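Local coordinates for protein acidocalcisomal pyrophosphatase (Trypanosoma brucei brucei, PDB 5C5V) that probably hydrolyses inorganic diphosphate to phosphate with the help of magnesium ions, as soluble pyrophosphatases of the PPase family do, at residues F188-G192 with I298-G302; A214-D219 with I250-D256. One frame throughout, in Å; residues are numbered along the deposited sequence.

Contact 1. Residues F188-G192 with I298-G302; sequences FYKHG and ICQGG
Two surface loops of the pyrophosphatase domain meet here: Phe-188 to Gly-192, between strands 185-186 and 197-200, and Ile-298 to Gly-302, which follows helix 285-295. The first loop is extended at Phe-188 and Tyr-189 and turns at Lys-190 and His-191 (phi/psi -85/-33 and -62/-37); Gly-192, at 158/-171, takes angles that call for glycine. The second starts as a 3-10 turn, Ile-298 to Gln-300. Cys-299 is the centre of the contact, its CA 6.4 Å from that of His-191. Its p rotamer puts SG 3.6 Å from Lys-190 CB, 3.5 Å from His-191 N and 4.0 Å from His-191 CB. The all-trans Lys-190 side chain passes over it, and its NZ donates a 2.9 Å hydrogen bond to Cys-299 O. Gln-300 (chi1 and chi2 both m) swings its amide back, OE1 3.6 Å from Lys-190 CD and NE2 3.8 Å from Phe-188 O. Gly-301, at 100/-1, closes the turn, its N 3.1 Å from Ile-298 O. Tyr-189 and His-191 each meet Trp-292 of helix 285-295 edge-to-face, and His-191 O accepts a hydrogen bond from Arg-163 of the second subunit. Only 227 Å² is buried. The Lys-190 ammonium is met by a main-chain carbonyl and by no acid of 298-302, so the bond depends on the backbone shape of the 3-10 turn.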
# COMPACT_ATOMS: atom_id res chain seq x y z
N PHE A 188 16.39 21.45 -22.40
CA PHE A 188 15.52 20.28 -22.23
C PHE A 188 16.36 19.05 -22.46
O PHE A 188 17.22 19.05 -23.34
CB PHE A 188 14.34 20.29 -23.20
CG PHE A 188 13.38 21.43 -22.99
CD1 PHE A 188 12.21 21.24 -22.28
CD2 PHE A 188 13.65 22.69 -23.51
CE1 PHE A 188 11.33 22.28 -22.08
CE2 PHE A 188 12.77 23.73 -23.32
CZ PHE A 188 11.60 23.52 -22.61
N TYR A 189 16.14 18.00 -21.68
CA TYR A 189 16.81 16.73 -21.94
C TYR A 189 16.51 16.26 -23.35
O TYR A 189 15.36 16.17 -23.76
CB TYR A 189 16.36 15.66 -20.96
CG TYR A 189 16.85 15.82 -19.56
CD1 TYR A 189 18.17 16.19 -19.30
CD2 TYR A 189 16.01 15.56 -18.49
CE1 TYR A 189 18.61 16.31 -18.01
CE2 TYR A 189 16.45 15.69 -17.20
CZ TYR A 189 17.74 16.06 -16.96
OH TYR A 189 18.18 16.17 -15.67
N LYS A 190 17.56 15.94 -24.10
CA LYS A 190 17.37 15.42 -25.44
C LYS A 190 17.13 13.91 -25.39
O LYS A 190 16.36 13.36 -26.18
CB LYS A 190 18.58 15.74 -26.30
CG LYS A 190 18.41 15.42 -27.75
CD LYS A 190 19.61 15.93 -28.53
CE LYS A 190 19.64 15.39 -29.94
NZ LYS A 190 20.95 15.74 -30.59
N HIS A 191 17.77 13.25 -24.42
CA HIS A 191 17.73 11.79 -24.31
C HIS A 191 16.34 11.23 -24.09
O HIS A 191 16.00 10.16 -24.59
CB HIS A 191 18.65 11.34 -23.17
CG HIS A 191 18.67 9.85 -22.97
ND1 HIS A 191 18.97 8.96 -23.98
CD2 HIS A 191 18.45 9.11 -21.85
CE1 HIS A 191 18.92 7.73 -23.50
NE2 HIS A 191 18.63 7.79 -22.22
N GLY A 192 15.54 11.96 -23.31
CA GLY A 192 14.19 11.55 -22.97
C GLY A 192 13.75 12.24 -21.70
O GLY A 192 14.43 13.12 -21.19
N ILE A 298 25.17 11.71 -24.12
CA ILE A 298 25.85 11.27 -25.34
C ILE A 298 25.17 11.84 -26.58
O ILE A 298 25.84 12.30 -27.51
CB ILE A 298 25.91 9.73 -25.44
CG1 ILE A 298 26.83 9.18 -24.36
CG2 ILE A 298 26.41 9.31 -26.81
CD1 ILE A 298 26.90 7.66 -24.31
N CYS A 299 23.84 11.82 -26.59
CA CYS A 299 23.08 12.38 -27.71
C CYS A 299 23.25 13.90 -27.80
O CYS A 299 22.82 14.52 -28.77
CB CYS A 299 21.59 12.03 -27.57
SG CYS A 299 20.73 12.88 -26.20
N GLN A 300 23.89 14.49 -26.79
CA GLN A 300 24.11 15.94 -26.74
C GLN A 300 25.54 16.32 -27.07
O GLN A 300 25.89 17.49 -27.05
CB GLN A 300 23.76 16.50 -25.36
CG GLN A 300 22.30 16.43 -24.97
CD GLN A 300 21.51 17.66 -25.41
OE1 GLN A 300 21.66 18.14 -26.54
NE2 GLN A 300 20.67 18.17 -24.52
N GLY A 301 26.37 15.33 -27.38
CA GLY A 301 27.76 15.58 -27.68
C GLY A 301 28.71 15.29 -26.52
O GLY A 301 29.92 15.42 -26.66
N GLY A 302 28.16 14.88 -25.39
CA GLY A 302 28.97 14.54 -24.25
C GLY A 302 29.44 13.10 -24.35
O GLY A 302 29.32 12.47 -25.40

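Contact 2. Residues A214-D219 with I250-D256; sequences AGVTGD and IDEGKMD. With MG (magnesium ion), chain D; MG (magnesium ion), chain E; 2PN (imidodiphosphoric acid), chain C.
Val-216 fills the apolar centre, its CG2 4.1 Å from Ile-250 CG2 and 4.0 Å from Met-255 CB, while Val-216 CB sits 3.2 Å from Gly-253 O. Ala-214 CB extends this patch, 4.0 Å from both Ile-250 CD1 and Met-255 SD. The 250-256 partner is a beta hairpin closed by a type I' turn from Asp-251 to Lys-254, with Glu-252 (53/40) and Gly-253 (83/5) at its corners. The irregular 214-219 loop joins it through a single parallel bridge, Gly-218 with Met-255 (CA-CA 4.3 Å): Met-255 N donates to Thr-217 O at 2.6 Å, and Asp-219 N makes a weak 3.1 Å bond to Met-255 O. Farther out, Asp-219 CB packs on Lys-254 CB at 3.7 Å. Loop and hairpin form one wall of the magnesium-diphosphate site; Asp-219 opens the Asp-Asn-Asp-Pro-Val-Asp signature of the PPase family, which also holds Asp-221 and Asp-224. Asp-219 OD1 (2.2 Å) and Asp-256 OD1 (2.0 Å) bind MG of chain E; Asp-251 OD2 (2.3 Å) and Asp-256 OD2 (2.0 Å) bind MG of chain D. Imidodiphosphate O5 reaches both ions. The 2.8 Å approach of Asp-219 OD1 to Asp-256 OD1 thus reflects shared magnesium, which offsets the clustered carboxylate charge.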
# COMPACT_ATOMS: atom_id res chain seq x y z
N ALA A 214 37.42 8.81 -5.66
CA ALA A 214 37.53 8.52 -7.08
C ALA A 214 38.64 9.28 -7.83
O ALA A 214 38.88 9.04 -9.00
CB ALA A 214 36.20 8.78 -7.74
N GLY A 215 39.32 10.20 -7.15
CA GLY A 215 40.37 10.98 -7.80
C GLY A 215 39.86 12.22 -8.53
O GLY A 215 40.55 12.76 -9.40
N VAL A 216 38.68 12.71 -8.15
CA VAL A 216 38.15 13.94 -8.72
C VAL A 216 37.52 14.82 -7.65
O VAL A 216 37.24 14.36 -6.55
CB VAL A 216 37.08 13.64 -9.82
CG1 VAL A 216 37.69 12.87 -10.98
CG2 VAL A 216 35.90 12.88 -9.24
N THR A 217 37.30 16.09 -7.97
CA THR A 217 36.59 16.99 -7.07
C THR A 217 35.10 16.98 -7.46
O THR A 217 34.73 16.28 -8.41
CB THR A 217 37.15 18.42 -7.13
OG1 THR A 217 37.03 18.93 -8.46
CG2 THR A 217 38.62 18.42 -6.74
N GLY A 218 34.27 17.73 -6.74
CA GLY A 218 32.83 17.70 -6.94
C GLY A 218 32.34 18.58 -8.07
O GLY A 218 33.09 19.41 -8.59
N ASP A 219 31.07 18.45 -8.44
CA ASP A 219 30.55 19.18 -9.59
C ASP A 219 30.04 20.57 -9.21
O ASP A 219 29.34 21.20 -10.00
CB ASP A 219 29.45 18.36 -10.30
CG ASP A 219 28.07 18.50 -9.65
OD1 ASP A 219 27.08 18.35 -10.38
OD2 ASP A 219 27.98 18.76 -8.41
N ILE A 250 30.42 9.82 -11.84
CA ILE A 250 31.44 10.81 -12.18
C ILE A 250 31.04 11.47 -13.50
O ILE A 250 31.04 10.84 -14.54
CB ILE A 250 32.85 10.19 -12.34
CG1 ILE A 250 33.15 9.17 -11.24
CG2 ILE A 250 33.93 11.27 -12.40
CD1 ILE A 250 33.02 9.73 -9.89
N ASP A 251 30.70 12.75 -13.45
CA ASP A 251 30.12 13.46 -14.58
C ASP A 251 31.09 14.52 -15.12
O ASP A 251 31.38 15.50 -14.43
CB ASP A 251 28.79 14.10 -14.15
CG ASP A 251 28.03 14.75 -15.29
OD1 ASP A 251 28.52 14.67 -16.44
OD2 ASP A 251 26.96 15.35 -15.04
N GLU A 252 31.60 14.33 -16.34
CA GLU A 252 32.55 15.30 -16.92
C GLU A 252 33.74 15.56 -15.99
O GLU A 252 34.17 16.70 -15.82
CB GLU A 252 31.84 16.62 -17.24
CG GLU A 252 30.76 16.52 -18.33
CD GLU A 252 29.65 17.59 -18.20
OE1 GLU A 252 29.58 18.29 -17.16
OE2 GLU A 252 28.84 17.74 -19.14
N GLY A 253 34.24 14.51 -15.34
CA GLY A 253 35.40 14.66 -14.49
C GLY A 253 35.13 15.16 -13.07
O GLY A 253 36.06 15.39 -12.32
N LYS A 254 33.86 15.32 -12.70
CA LYS A 254 33.53 15.79 -11.35
C LYS A 254 32.71 14.75 -10.59
O LYS A 254 31.89 14.05 -11.18
CB LYS A 254 32.71 17.09 -11.39
CG LYS A 254 33.06 18.11 -12.46
CD LYS A 254 34.42 18.72 -12.32
CE LYS A 254 34.61 19.72 -13.46
NZ LYS A 254 33.48 20.70 -13.53
N MET A 255 32.91 14.65 -9.27
CA MET A 255 32.09 13.76 -8.44
C MET A 255 30.65 14.26 -8.45
O MET A 255 30.37 15.43 -8.25
CB MET A 255 32.62 13.68 -7.01
CG MET A 255 32.15 12.45 -6.24
SD MET A 255 32.93 10.92 -6.84
CE MET A 255 31.49 9.87 -7.07
N ASP A 256 29.72 13.35 -8.71
CA ASP A 256 28.34 13.76 -8.93
C ASP A 256 27.40 12.69 -8.41
O ASP A 256 26.57 12.15 -9.15
CB ASP A 256 28.12 14.03 -10.41
CG ASP A 256 26.99 14.98 -10.67
OD1 ASP A 256 26.55 15.66 -9.71
OD2 ASP A 256 26.54 15.06 -11.84
MG MG D . 25.78 16.18 -13.30
MG MG E . 25.24 17.19 -9.96
P1 2PN C . 23.64 17.88 -15.10
O1 2PN C . 23.71 19.38 -15.48
O2 2PN C . 25.08 17.36 -14.87
O3 2PN C . 22.88 17.10 -16.21
N1 2PN C . 22.74 17.72 -13.74
P2 2PN C . 23.21 18.20 -12.25
O4 2PN C . 23.65 19.71 -12.27
O5 2PN C . 24.41 17.35 -11.87
O6 2PN C . 22.12 18.02 -11.30
O HOH W 1 31.44 22.05 -12.08
O HOH W 2 27.34 17.74 -13.00
O HOH W 3 25.61 17.62 -7.82
O HOH W 4 24.16 14.90 -13.61
O HOH W 5 24.47 18.96 -9.92

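In the fold
Both contacts belong to the pyrophosphatase domain, their centres 19 Å apart and their nearest atoms about 6 Å apart without touching. Contact 2 forms part of the active site itself, supplying three of its metal-binding aspartates, whereas contact 1 lies at its margin: the Gln-300 side chain is about 9 Å from the bound imidodiphosphate and about 10 Å from the side chain of Asp-251. Sequence neighbours tie the two together. Arg-187, just before 188-192, and Tyr-296 and Lys-297, just before 298-302, all hydrogen-bond the ligand, and Lys-297 also forms a salt bridge with Asp-251 of contact 2. The loops of contact 1 therefore continue directly from ligand-binding residues, with contact 2 holding magnesium.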